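Local coordinates for protein ribose-phosphate pyrophosphokinase (Thermus thermophilus, PDB 7PN0) that probably catalyses transfer of the pyrophosphoryl group of ATP to ribose 5-phosphate, giving phosphoribosyl pyrophosphate and AMP, at residues A293-R296 with I297-E301; V59-V62 with Q63-L66; A176-L179 with A180-L183; E229-E232 with A233-A237; N152-A155 with T156-L160. One frame throughout, in Å; residues are numbered along the deposited sequence.

Contact 1 (A293-R296 with I297-E301); sequences AIWR and IHRGE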
loop_
_atom_site.group_PDB
_atom_site.type_symbol
_atom_site.label_atom_id
_atom_site.label_comp_id
_atom_site.label_asym_id
_atom_site.label_seq_id
_atom_site.Cartn_x
_atom_site.Cartn_y
_atom_site.Cartn_z
ATOM N N ALA A 293 -24.149 -17.252 -9.942
ATOM C CA ALA A 293 -22.737 -16.908 -9.640
ATOM C C ALA A 293 -22.652 -16.285 -8.234
ATOM O O ALA A 293 -21.798 -16.698 -7.414
ATOM C CB ALA A 293 -22.219 -15.994 -10.731
ATOM N N ILE A 294 -23.527 -15.336 -7.928
ATOM C CA ILE A 294 -23.509 -14.653 -6.610
ATOM C C ILE A 294 -23.744 -15.717 -5.539
ATOM O O ILE A 294 -22.984 -15.728 -4.543
ATOM C CB ILE A 294 -24.478 -13.462 -6.562
ATOM C CG1 ILE A 294 -23.976 -12.318 -7.448
ATOM C CG2 ILE A 294 -24.726 -12.999 -5.145
ATOM C CD1 ILE A 294 -25.021 -11.263 -7.752
ATOM N N TRP A 295 -24.740 -16.592 -5.730
ATOM C CA TRP A 295 -25.037 -17.673 -4.748
ATOM C C TRP A 295 -23.749 -18.475 -4.491
ATOM O O TRP A 295 -23.378 -18.709 -3.321
ATOM C CB TRP A 295 -26.202 -18.542 -5.242
ATOM C CG TRP A 295 -26.534 -19.624 -4.261
ATOM C CD1 TRP A 295 -26.404 -20.971 -4.434
ATOM C CD2 TRP A 295 -27.031 -19.428 -2.928
ATOM N NE1 TRP A 295 -26.809 -21.627 -3.304
ATOM C CE2 TRP A 295 -27.156 -20.711 -2.348
ATOM C CE3 TRP A 295 -27.334 -18.296 -2.149
ATOM C CZ2 TRP A 295 -27.586 -20.883 -1.030
ATOM C CZ3 TRP A 295 -27.745 -18.468 -0.840
ATOM C CH2 TRP A 295 -27.885 -19.750 -0.299
ATOM N N ARG A 296 -23.027 -18.806 -5.550
ATOM C CA ARG A 296 -21.835 -19.675 -5.452
ATOM C C ARG A 296 -20.659 -18.891 -4.861
ATOM O O ARG A 296 -19.953 -19.455 -4.034
ATOM C CB ARG A 296 -21.516 -20.220 -6.830
ATOM C CG ARG A 296 -22.570 -21.213 -7.253
ATOM C CD ARG A 296 -22.174 -21.958 -8.471
ATOM N NE ARG A 296 -23.322 -22.760 -8.897
ATOM C CZ ARG A 296 -23.219 -23.817 -9.664
ATOM N NH1 ARG A 296 -22.034 -24.203 -10.089
ATOM N NH2 ARG A 296 -24.298 -24.486 -10.015
ATOM N N ILE A 297 -20.498 -17.620 -5.202
ATOM C CA ILE A 297 -19.447 -16.785 -4.546
ATOM C C ILE A 297 -19.688 -16.773 -3.033
ATOM O O ILE A 297 -18.751 -16.970 -2.291
ATOM C CB ILE A 297 -19.451 -15.360 -5.138
ATOM C CG1 ILE A 297 -18.971 -15.355 -6.580
ATOM C CG2 ILE A 297 -18.609 -14.427 -4.298
ATOM C CD1 ILE A 297 -19.412 -14.174 -7.418
ATOM N N HIS A 298 -20.911 -16.456 -2.621
ATOM C CA HIS A 298 -21.390 -16.405 -1.213
ATOM C C HIS A 298 -21.152 -17.736 -0.477
ATOM O O HIS A 298 -20.716 -17.693 0.685
ATOM C CB HIS A 298 -22.879 -16.039 -1.129
ATOM C CG HIS A 298 -23.342 -15.857 0.271
ATOM N ND1 HIS A 298 -24.361 -16.666 0.857
ATOM C CD2 HIS A 298 -22.888 -15.059 1.245
ATOM C CE1 HIS A 298 -24.508 -16.288 2.110
ATOM N NE2 HIS A 298 -23.629 -15.308 2.372
ATOM N N ARG A 299 -21.416 -18.872 -1.110
ATOM C CA ARG A 299 -21.361 -20.192 -0.432
ATOM C C ARG A 299 -20.012 -20.872 -0.665
ATOM O O ARG A 299 -19.804 -21.918 -0.055
ATOM C CB ARG A 299 -22.497 -21.065 -0.940
ATOM C CG ARG A 299 -23.891 -20.495 -0.724
ATOM C CD ARG A 299 -24.374 -20.476 0.716
ATOM N NE ARG A 299 -24.063 -21.699 1.450
ATOM C CZ ARG A 299 -23.761 -21.765 2.748
ATOM N NH1 ARG A 299 -23.736 -20.674 3.500
ATOM N NH2 ARG A 299 -23.472 -22.937 3.288
ATOM N N GLY A 300 -19.125 -20.316 -1.511
ATOM C CA GLY A 300 -17.820 -20.937 -1.837
ATOM C C GLY A 300 -17.940 -22.155 -2.741
ATOM O O GLY A 300 -17.141 -23.099 -2.586
ATOM N N GLU A 301 -18.938 -22.162 -3.627
ATOM C CA GLU A 301 -19.170 -23.235 -4.619
ATOM C C GLU A 301 -18.548 -22.811 -5.951
ATOM O O GLU A 301 -18.161 -21.626 -6.124
ATOM C CB GLU A 301 -20.670 -23.510 -4.734
ATOM C CG GLU A 301 -21.281 -24.081 -3.455
ATOM C CD GLU A 301 -22.807 -24.165 -3.507
ATOM O OE1 GLU A 301 -23.385 -23.705 -4.470
ATOM O OE2 GLU A 301 -23.399 -24.644 -2.545
#
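Ile297 N donates to Ala293 O at 2.7 Å, and His298 N to Ile294 O at 2.9 Å with an N-H...O angle of 174°. These are i to i+4 bonds of helix 287-299 close to its C-terminal end. Arg299 N still reaches Trp295 O, but less straight, at 140°. The helix then closes round Arg296 O. Glu301 N binds Arg296 O at 2.9 Å, a step of five residues, while Gly300 N adds a weak bond to the same oxygen. Gly300 has positive phi, and its N also makes a weak bond to Ile297 O. Together these features make a Schellman motif.

The opposite charges of Arg296 and Glu301 lie near each other, beyond a salt bridge, with Arg296 NE 4.5 Å from Glu301 OE1. Any attraction is probably weak, since the oxygen is well out of the guanidinium plane. The firmer partners of Arg296 are Glu292 and the carbonyl of Ser302.

The indole of Trp295 is covered on one face by Arg299. CG of Arg299 sits 3.8 Å from the centroid of the Trp295 six-membered ring, a CH-pi contact. The Arg299 chain bends twice, which keeps its CD 3.7 Å from CZ2 of Trp295.

Ile297 lays CG1 beside Ala293 O, 3.2 Å away. Its side chain also touches Phe53 of strand 51-55 and Leu124 of strand 122-126. Replacing it by an alanine would probably open a gap against these two residues. Ile294 packs on the same two strands, while Trp295 and His298 lean on Leu3 of strand 3-7.

Contact 2 (V59-V62 with Q63-L66); sequences VPPV and QDHL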
loop_
_atom_site.group_PDB
_atom_site.type_symbol
_atom_site.label_atom_id
_atom_site.label_comp_id
_atom_site.label_asym_id
_atom_site.label_seq_id
_atom_site.Cartn_x
_atom_site.Cartn_y
_atom_site.Cartn_z
ATOM N N VAL A 59 -23.222 2.289 -18.269
ATOM C CA VAL A 59 -24.141 2.833 -19.308
ATOM C C VAL A 59 -24.392 4.310 -19.019
ATOM O O VAL A 59 -24.147 4.805 -17.903
ATOM C CB VAL A 59 -25.459 2.039 -19.349
ATOM C CG1 VAL A 59 -25.235 0.577 -19.735
ATOM C CG2 VAL A 59 -26.181 2.105 -18.023
ATOM N N PRO A 60 -24.844 5.088 -20.030
ATOM C CA PRO A 60 -24.991 6.532 -19.837
ATOM C C PRO A 60 -26.032 6.816 -18.768
ATOM O O PRO A 60 -27.039 6.145 -18.759
ATOM C CB PRO A 60 -25.364 7.078 -21.224
ATOM C CG PRO A 60 -24.845 6.014 -22.178
ATOM C CD PRO A 60 -24.980 4.700 -21.445
ATOM N N PRO A 61 -25.828 7.806 -17.858
ATOM C CA PRO A 61 -24.574 8.592 -17.754
ATOM C C PRO A 61 -23.429 7.823 -17.059
ATOM O O PRO A 61 -23.542 7.445 -15.907
ATOM C CB PRO A 61 -25.006 9.800 -16.904
ATOM C CG PRO A 61 -26.094 9.233 -16.017
ATOM C CD PRO A 61 -26.854 8.285 -16.924
ATOM N N VAL A 62 -22.369 7.540 -17.800
ATOM C CA VAL A 62 -21.332 6.567 -17.373
ATOM C C VAL A 62 -20.561 7.082 -16.150
ATOM O O VAL A 62 -20.411 6.317 -15.178
ATOM C CB VAL A 62 -20.400 6.202 -18.540
ATOM C CG1 VAL A 62 -19.252 5.329 -18.086
ATOM C CG2 VAL A 62 -21.161 5.498 -19.655
ATOM N N GLN A 63 -20.165 8.330 -16.126
ATOM C CA GLN A 63 -19.283 8.800 -15.034
ATOM C C GLN A 63 -20.094 8.923 -13.751
ATOM O O GLN A 63 -19.554 8.663 -12.682
ATOM C CB GLN A 63 -18.576 10.081 -15.450
ATOM C CG GLN A 63 -17.270 9.829 -16.191
ATOM C CD GLN A 63 -17.504 9.121 -17.498
ATOM O OE1 GLN A 63 -17.992 9.704 -18.471
ATOM N NE2 GLN A 63 -17.168 7.852 -17.545
ATOM N N ASP A 64 -21.360 9.292 -13.830
ATOM C CA ASP A 64 -22.222 9.300 -12.636
ATOM C C ASP A 64 -22.363 7.863 -12.146
ATOM O O ASP A 64 -22.356 7.649 -10.936
ATOM C CB ASP A 64 -23.598 9.915 -12.887
ATOM C CG ASP A 64 -23.686 11.422 -13.004
ATOM O OD1 ASP A 64 -22.785 12.129 -12.502
ATOM O OD2 ASP A 64 -24.708 11.885 -13.595
ATOM N N HIS A 65 -22.469 6.880 -13.045
ATOM C CA HIS A 65 -22.646 5.479 -12.608
ATOM C C HIS A 65 -21.333 4.949 -12.004
ATOM O O HIS A 65 -21.392 4.202 -11.024
ATOM C CB HIS A 65 -23.135 4.641 -13.771
ATOM C CG HIS A 65 -24.541 4.938 -14.148
ATOM N ND1 HIS A 65 -25.495 5.339 -13.231
ATOM C CD2 HIS A 65 -25.180 4.803 -15.326
ATOM C CE1 HIS A 65 -26.673 5.451 -13.842
ATOM N NE2 HIS A 65 -26.492 5.210 -15.127
ATOM N N LEU A 66 -20.186 5.299 -12.592
ATOM C CA LEU A 66 -18.853 4.938 -12.030
ATOM C C LEU A 66 -18.736 5.529 -10.621
ATOM O O LEU A 66 -18.395 4.794 -9.700
ATOM C CB LEU A 66 -17.725 5.491 -12.922
ATOM C CG LEU A 66 -16.321 5.379 -12.338
ATOM C CD1 LEU A 66 -16.018 3.957 -11.901
ATOM C CD2 LEU A 66 -15.267 5.911 -13.337
#
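Pro61 and His65 meet at the start of helix 62-78, where the chain leaves the loop that follows strand 51-55. Pro61 holds the N-cap position, and the peptide bond before it is cis. The strand, the loop and the helix belong to the N-terminal domain of the synthetase.

Two backbone bonds open the helix. His65 N donates to Pro61 O at 3.1 Å, with an N-H...O angle of 147°. Leu66 N donates to Val62 O at 2.8 Å and is straighter, at 164°.

The imidazole of His65 folds back over the loop. Its CG lies anti to its own carbonyl carbon (chi1 -71°), which turns the ring toward the prolines. One face takes Pro61 O, 3.2 Å from CG of His65, and Pro61 CG stands above the rim of the ring. Val59 lies by the ring as well. Asp64 also touches Pro61: its OD2 is 3.8 Å from CG of Pro61. That carboxylate forms a salt bridge with Arg33.

Val62 is buried and packs on Tyr93, a residue of the ADP pocket. Its side chain is about 8 Å from the bound nucleotide.

Pro61 O accepts the first i to i+4 bond of the helix, from His65 N. Val62 N, one residue into the helix, is hydrogen-bonded to the carboxylate of Asp37 of a third subunit. This acid would probably suit the positive end of the helix dipole, where it comes from another chain.

Contact 3 (A176-L179 with A180-L183); sequences ASAL and ARRL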
loop_
_atom_site.group_PDB
_atom_site.type_symbol
_atom_site.label_atom_id
_atom_site.label_comp_id
_atom_site.label_asym_id
_atom_site.label_seq_id
_atom_site.Cartn_x
_atom_site.Cartn_y
_atom_site.Cartn_z
ATOM N N ALA A 176 -16.638 -16.279 -32.547
ATOM C CA ALA A 176 -17.445 -16.906 -33.614
ATOM C C ALA A 176 -17.184 -18.417 -33.664
ATOM O O ALA A 176 -18.157 -19.199 -33.795
ATOM C CB ALA A 176 -17.187 -16.227 -34.940
ATOM N N SER A 177 -15.927 -18.856 -33.572
ATOM C CA SER A 177 -15.544 -20.285 -33.593
ATOM C C SER A 177 -16.186 -21.065 -32.435
ATOM O O SER A 177 -16.574 -22.240 -32.625
ATOM C CB SER A 177 -14.058 -20.409 -33.538
ATOM O OG SER A 177 -13.733 -21.771 -33.652
ATOM N N ALA A 178 -16.214 -20.473 -31.245
ATOM C CA ALA A 178 -16.829 -21.062 -30.033
ATOM C C ALA A 178 -18.310 -21.300 -30.303
ATOM O O ALA A 178 -18.788 -22.371 -29.946
ATOM C CB ALA A 178 -16.659 -20.157 -28.828
ATOM N N LEU A 179 -19.005 -20.303 -30.856
ATOM C CA LEU A 179 -20.447 -20.392 -31.202
ATOM C C LEU A 179 -20.644 -21.503 -32.240
ATOM O O LEU A 179 -21.551 -22.338 -32.079
ATOM C CB LEU A 179 -20.928 -19.056 -31.768
ATOM C CG LEU A 179 -22.369 -19.089 -32.260
ATOM C CD1 LEU A 179 -23.330 -19.363 -31.110
ATOM C CD2 LEU A 179 -22.731 -17.797 -32.940
ATOM N N ALA A 180 -19.802 -21.524 -33.264
ATOM C CA ALA A 180 -19.884 -22.526 -34.350
ATOM C C ALA A 180 -19.774 -23.922 -33.747
ATOM O O ALA A 180 -20.542 -24.828 -34.168
ATOM C CB ALA A 180 -18.813 -22.272 -35.386
ATOM N N ARG A 181 -18.812 -24.139 -32.860
ATOM C CA ARG A 181 -18.578 -25.479 -32.276
ATOM C C ARG A 181 -19.803 -25.861 -31.429
ATOM O O ARG A 181 -20.189 -27.036 -31.486
ATOM C CB ARG A 181 -17.243 -25.536 -31.521
ATOM C CG ARG A 181 -16.018 -25.517 -32.441
ATOM C CD ARG A 181 -14.653 -25.708 -31.763
ATOM N NE ARG A 181 -14.569 -24.996 -30.487
ATOM C CZ ARG A 181 -14.086 -23.761 -30.297
ATOM N NH1 ARG A 181 -14.131 -23.238 -29.087
ATOM N NH2 ARG A 181 -13.574 -23.047 -31.292
ATOM N N ARG A 182 -20.392 -24.908 -30.700
ATOM C CA ARG A 182 -21.560 -25.153 -29.811
ATOM C C ARG A 182 -22.804 -25.540 -30.621
ATOM O O ARG A 182 -23.574 -26.399 -30.126
ATOM C CB ARG A 182 -21.866 -23.927 -28.951
ATOM C CG ARG A 182 -20.988 -23.815 -27.721
ATOM C CD ARG A 182 -21.243 -22.506 -26.989
ATOM N NE ARG A 182 -20.338 -22.394 -25.869
ATOM C CZ ARG A 182 -20.468 -23.010 -24.695
ATOM N NH1 ARG A 182 -21.476 -23.832 -24.425
ATOM N NH2 ARG A 182 -19.529 -22.832 -23.795
ATOM N N LEU A 183 -23.002 -24.931 -31.791
ATOM C CA LEU A 183 -24.178 -25.181 -32.675
ATOM C C LEU A 183 -23.905 -26.227 -33.769
ATOM O O LEU A 183 -24.838 -26.481 -34.538
ATOM C CB LEU A 183 -24.569 -23.862 -33.330
ATOM C CG LEU A 183 -24.981 -22.771 -32.357
ATOM C CD1 LEU A 183 -25.535 -21.577 -33.103
ATOM C CD2 LEU A 183 -26.019 -23.305 -31.374
#
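Leu179 and Leu183 meet on one side of helix 173-183, a full turn apart. Apolar contact comes first: their CD1 atoms approach to 3.7 Å. Different first torsions bring these methyls together, with CG of Leu179 anti to its backbone N (chi1 175°) and CG of Leu183 anti to its carbonyl carbon.

The backbone bonds are regular i to i+4 links. Arg181 N donates to Ser177 O at 2.9 Å, and Leu183 N to Leu179 O at 3.0 Å.

The polar contacts involve Ser177 and Arg181, which Arg203 of a fourth subunit approaches closely. Arg181 bends at chi3 (-40°), folding its guanidinium back over the preceding turn. Ser177 O and Ala178 CA lie over one face of it, and NH2 of Arg181 is 2.7 Å from OG of Ser177. Arg182 is extended, and its guanidinium forms a salt bridge with Glu147.

Helix 147-157 flanks this helix, with Leu179 on Ala151 and Phe154, while Ala176, Leu179 and Ala180 rest on Val165. Swapping Leu179 for an alanine is likely to leave a gap between Leu183, Val165 and Phe154. The helix links strands 163-167 and 187-194 in a beta-alpha-beta unit.

Contact 4 (E229-E232 with A233-A237); sequences EAVE and ALMQA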
loop_
_atom_site.group_PDB
_atom_site.type_symbol
_atom_site.label_atom_id
_atom_site.label_comp_id
_atom_site.label_asym_id
_atom_site.label_seq_id
_atom_site.Cartn_x
_atom_site.Cartn_y
_atom_site.Cartn_z
ATOM N N GLU A 229 -22.232 -3.261 -41.341
ATOM C CA GLU A 229 -21.240 -3.549 -42.406
ATOM C C GLU A 229 -21.257 -5.042 -42.701
ATOM O O GLU A 229 -21.221 -5.429 -43.872
ATOM C CB GLU A 229 -19.812 -3.204 -41.967
ATOM C CG GLU A 229 -19.433 -1.747 -42.044
ATOM C CD GLU A 229 -17.930 -1.501 -41.916
ATOM O OE1 GLU A 229 -17.154 -2.449 -42.145
ATOM O OE2 GLU A 229 -17.535 -0.377 -41.570
ATOM N N ALA A 230 -21.233 -5.874 -41.653
ATOM C CA ALA A 230 -21.173 -7.338 -41.813
ATOM C C ALA A 230 -22.448 -7.801 -42.533
ATOM O O ALA A 230 -22.349 -8.633 -43.456
ATOM C CB ALA A 230 -21.000 -7.991 -40.475
ATOM N N VAL A 231 -23.602 -7.310 -42.097
ATOM C CA VAL A 231 -24.910 -7.743 -42.674
ATOM C C VAL A 231 -24.930 -7.339 -44.152
ATOM O O VAL A 231 -25.346 -8.183 -44.978
ATOM C CB VAL A 231 -26.108 -7.157 -41.909
ATOM C CG1 VAL A 231 -27.423 -7.472 -42.620
ATOM C CG2 VAL A 231 -26.150 -7.672 -40.482
ATOM N N GLU A 232 -24.539 -6.098 -44.468
ATOM C CA GLU A 232 -24.543 -5.599 -45.875
ATOM C C GLU A 232 -23.604 -6.473 -46.709
ATOM O O GLU A 232 -24.023 -6.927 -47.788
ATOM C CB GLU A 232 -24.120 -4.129 -45.957
ATOM C CG GLU A 232 -25.198 -3.131 -45.571
ATOM C CD GLU A 232 -24.840 -1.706 -45.974
ATOM O OE1 GLU A 232 -23.787 -1.504 -46.628
ATOM O OE2 GLU A 232 -25.600 -0.800 -45.634
ATOM N N ALA A 233 -22.380 -6.721 -46.225
ATOM C CA ALA A 233 -21.383 -7.583 -46.900
ATOM C C ALA A 233 -21.989 -8.964 -47.167
ATOM O O ALA A 233 -21.759 -9.507 -48.257
ATOM C CB ALA A 233 -20.128 -7.724 -46.081
ATOM N N LEU A 234 -22.697 -9.524 -46.183
ATOM C CA LEU A 234 -23.216 -10.915 -46.223
ATOM C C LEU A 234 -24.373 -10.991 -47.225
ATOM O O LEU A 234 -24.452 -11.993 -47.962
ATOM C CB LEU A 234 -23.664 -11.332 -44.817
ATOM C CG LEU A 234 -22.566 -11.958 -43.960
ATOM C CD1 LEU A 234 -22.967 -11.992 -42.476
ATOM C CD2 LEU A 234 -22.228 -13.366 -44.454
ATOM N N MET A 235 -25.220 -9.973 -47.280
ATOM C CA MET A 235 -26.310 -9.953 -48.290
ATOM C C MET A 235 -25.678 -9.738 -49.682
ATOM O O MET A 235 -26.124 -10.396 -50.623
ATOM C CB MET A 235 -27.363 -8.892 -47.984
ATOM C CG MET A 235 -28.104 -9.104 -46.654
ATOM S SD MET A 235 -28.696 -10.797 -46.297
ATOM C CE MET A 235 -30.081 -10.901 -47.437
ATOM N N GLN A 236 -24.606 -8.953 -49.806
ATOM C CA GLN A 236 -23.902 -8.791 -51.115
ATOM C C GLN A 236 -23.267 -10.126 -51.521
ATOM O O GLN A 236 -23.187 -10.357 -52.734
ATOM C CB GLN A 236 -22.845 -7.681 -51.095
ATOM C CG GLN A 236 -23.426 -6.276 -51.121
ATOM C CD GLN A 236 -22.441 -5.223 -50.652
ATOM O OE1 GLN A 236 -21.221 -5.416 -50.641
ATOM N NE2 GLN A 236 -22.973 -4.088 -50.234
ATOM N N ALA A 237 -22.821 -10.971 -50.570
ATOM C CA ALA A 237 -22.238 -12.310 -50.857
ATOM C C ALA A 237 -23.356 -13.348 -51.019
ATOM O O ALA A 237 -23.018 -14.554 -51.123
ATOM C CB ALA A 237 -21.259 -12.753 -49.785
#
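Ala233 N donates to Glu229 O at 2.9 Å, and the same i to i+4 pattern runs on through the last turns of helix 225-236. The bonds from Leu234 N to Ala230 O, Met235 N to Val231 O and Gln236 N to Glu232 O are equal to it in length. The Ala233 pair is the straightest, at 166°, and the Leu234 pair the most bent, at 144°. Ala237 is the first residue to leave helical angles, though its N still binds Ala233 O. In the PRTase-like fold of this domain the helix lies against the mixed sheet.

Side chains of 233-237 lean on carbonyls one turn back. Leu234 CB is 3.3 Å from Ala230 O, and its CG is anti to its own carbonyl carbon (chi1 -89°). Ala230, Val231 and Leu234 pack on Ile216 of strand 213-218, and Glu232 rests on Val200 of strand 200-206. Ala233 turns to Ile190 and Lys192 of strand 187-194, to which Glu229 adds a salt bridge with Lys192.

Two bends in the Met235 chain carry its sulfur off the helix. Its CG stays behind, 3.4 Å from Val231 O and 4.4 Å from CG1 of Val231.

Contact 5 (N152-A155 with T156-L160); sequences NYFA and TRVDL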
loop_
_atom_site.group_PDB
_atom_site.type_symbol
_atom_site.label_atom_id
_atom_site.label_comp_id
_atom_site.label_asym_id
_atom_site.label_seq_id
_atom_site.Cartn_x
_atom_site.Cartn_y
_atom_site.Cartn_z
ATOM N N ASN A 152 -27.819 -20.899 -27.061
ATOM C CA ASN A 152 -29.218 -21.336 -26.791
ATOM C C ASN A 152 -30.194 -20.506 -27.633
ATOM O O ASN A 152 -31.123 -21.082 -28.282
ATOM C CB ASN A 152 -29.564 -21.261 -25.308
ATOM C CG ASN A 152 -30.951 -21.813 -25.020
ATOM O OD1 ASN A 152 -31.132 -23.019 -25.052
ATOM N ND2 ASN A 152 -31.914 -20.943 -24.749
ATOM N N TYR A 153 -30.019 -19.184 -27.635
ATOM C CA TYR A 153 -30.868 -18.249 -28.396
ATOM C C TYR A 153 -30.911 -18.726 -29.848
ATOM O O TYR A 153 -32.008 -18.967 -30.398
ATOM C CB TYR A 153 -30.335 -16.817 -28.355
ATOM C CG TYR A 153 -30.853 -15.964 -29.483
ATOM C CD1 TYR A 153 -32.184 -15.571 -29.522
ATOM C CD2 TYR A 153 -30.036 -15.578 -30.526
ATOM C CE1 TYR A 153 -32.667 -14.786 -30.551
ATOM C CE2 TYR A 153 -30.516 -14.827 -31.584
ATOM C CZ TYR A 153 -31.846 -14.432 -31.606
ATOM O OH TYR A 153 -32.292 -13.645 -32.643
ATOM N N PHE A 154 -29.746 -18.855 -30.479
ATOM C CA PHE A 154 -29.696 -19.219 -31.914
ATOM C C PHE A 154 -30.339 -20.606 -32.099
ATOM O O PHE A 154 -31.090 -20.783 -33.078
ATOM C CB PHE A 154 -28.266 -19.207 -32.463
ATOM C CG PHE A 154 -27.685 -17.853 -32.754
ATOM C CD1 PHE A 154 -28.214 -17.021 -33.731
ATOM C CD2 PHE A 154 -26.576 -17.402 -32.041
ATOM C CE1 PHE A 154 -27.644 -15.787 -34.005
ATOM C CE2 PHE A 154 -26.019 -16.162 -32.311
ATOM C CZ PHE A 154 -26.541 -15.365 -33.298
ATOM N N ALA A 155 -30.004 -21.589 -31.275
ATOM C CA ALA A 155 -30.557 -22.960 -31.362
ATOM C C ALA A 155 -32.096 -22.883 -31.318
ATOM O O ALA A 155 -32.717 -23.733 -31.967
ATOM C CB ALA A 155 -30.056 -23.873 -30.272
ATOM N N THR A 156 -32.693 -21.900 -30.620
ATOM C CA THR A 156 -34.173 -21.814 -30.527
ATOM C C THR A 156 -34.785 -20.946 -31.622
ATOM O O THR A 156 -36.027 -20.904 -31.661
ATOM C CB THR A 156 -34.647 -21.328 -29.164
ATOM O OG1 THR A 156 -34.293 -19.965 -29.020
ATOM C CG2 THR A 156 -34.101 -22.186 -28.057
ATOM N N ARG A 157 -34.000 -20.277 -32.462
ATOM C CA ARG A 157 -34.517 -19.217 -33.362
ATOM C C ARG A 157 -34.292 -19.525 -34.837
ATOM O O ARG A 157 -35.036 -18.940 -35.659
ATOM C CB ARG A 157 -33.870 -17.854 -33.087
ATOM C CG ARG A 157 -34.661 -17.015 -32.095
ATOM C CD ARG A 157 -35.775 -16.106 -32.635
ATOM N NE ARG A 157 -36.180 -16.370 -33.995
ATOM C CZ ARG A 157 -36.916 -15.564 -34.745
ATOM N NH1 ARG A 157 -37.343 -14.404 -34.282
ATOM N NH2 ARG A 157 -37.214 -15.932 -35.974
ATOM N N VAL A 158 -33.242 -20.261 -35.187
ATOM C CA VAL A 158 -32.781 -20.325 -36.595
ATOM C C VAL A 158 -32.768 -21.782 -37.044
ATOM O O VAL A 158 -32.688 -22.703 -36.218
ATOM C CB VAL A 158 -31.414 -19.642 -36.833
ATOM C CG1 VAL A 158 -31.384 -18.187 -36.373
ATOM C CG2 VAL A 158 -30.276 -20.434 -36.220
ATOM N N ASP A 159 -32.823 -21.922 -38.358
ATOM C CA ASP A 159 -32.711 -23.186 -39.105
ATOM C C ASP A 159 -31.257 -23.659 -39.065
ATOM O O ASP A 159 -30.452 -23.277 -39.963
ATOM C CB ASP A 159 -33.203 -22.929 -40.525
ATOM C CG ASP A 159 -33.215 -24.179 -41.364
ATOM O OD1 ASP A 159 -33.143 -25.312 -40.746
ATOM O OD2 ASP A 159 -33.291 -23.996 -42.624
ATOM N N LEU A 160 -30.924 -24.504 -38.101
ATOM C CA LEU A 160 -29.532 -24.959 -37.932
ATOM C C LEU A 160 -29.087 -25.794 -39.148
ATOM O O LEU A 160 -27.861 -25.794 -39.412
ATOM C CB LEU A 160 -29.412 -25.738 -36.624
ATOM C CG LEU A 160 -29.531 -24.886 -35.358
ATOM C CD1 LEU A 160 -29.362 -25.757 -34.128
ATOM C CD2 LEU A 160 -28.517 -23.739 -35.344
#
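Tyr153 and Arg157 cross at a slant, with ring and guanidinium planes 66° apart. Arg157 CB stands over one face of the phenol ring, toward its rim, and CG of Arg157 touches CE1 of Tyr153 at 3.4 Å. Both polar ends meet one acid: Tyr153 OH is hydrogen-bonded to Glu266, and Arg157 NH1 forms a salt bridge with it.

Phe154 takes a different first torsion (chi1 -77°) from Tyr153. Val158 CG1 comes to the edge of its ring, 4.3 Å from CD1 of Phe154. The ring packs on Leu179 and Leu183 of helix 173-183.

This is the weakly bonded C-terminal end of helix 147-157, which lies against strands 213-218 and 241-246. Thr156 N binds Asn152 O at 2.9 Å. Phe154 O takes two donors: Val158 N at 3.1 Å, nearly in line with the carbonyl, and Arg157 N at 3.0 Å, well above the carbonyl plane.

Thr156 places OG1 between its backbone N and carbonyl carbon (chi1 69°), facing the preceding turn. The Thr156 hydroxyl OG1 donates to Tyr153 O at 2.8 Å. Beyond the turn, Leu160 returns to the helix, its CD1 4.1 Å from CA of Ala155.

In the fold
Along the chain the order is contact 2, contact 5, contact 3, contact 4, contact 1. Contact 2 begins helix 62-78; the others lie at or near the C-terminal ends of their helices. Contacts 3 and 5 are neighbours, with centres about 12 Å apart, and they touch: Leu183 CD1 meets Phe154 CB at 3.7 Å. Contact 4 is about 20 Å from each, between centres. All three belong to helices packed on the mixed sheet. Contact 1 closes helix 287-299, which comes late in the chain yet packs on the parallel sheet, over strands 3-7, 51-55 and 122-126. Contacts 1 and 4 lie about 43 Å apart, between centres. This is consistent with the two-domain build of PRPP synthetases.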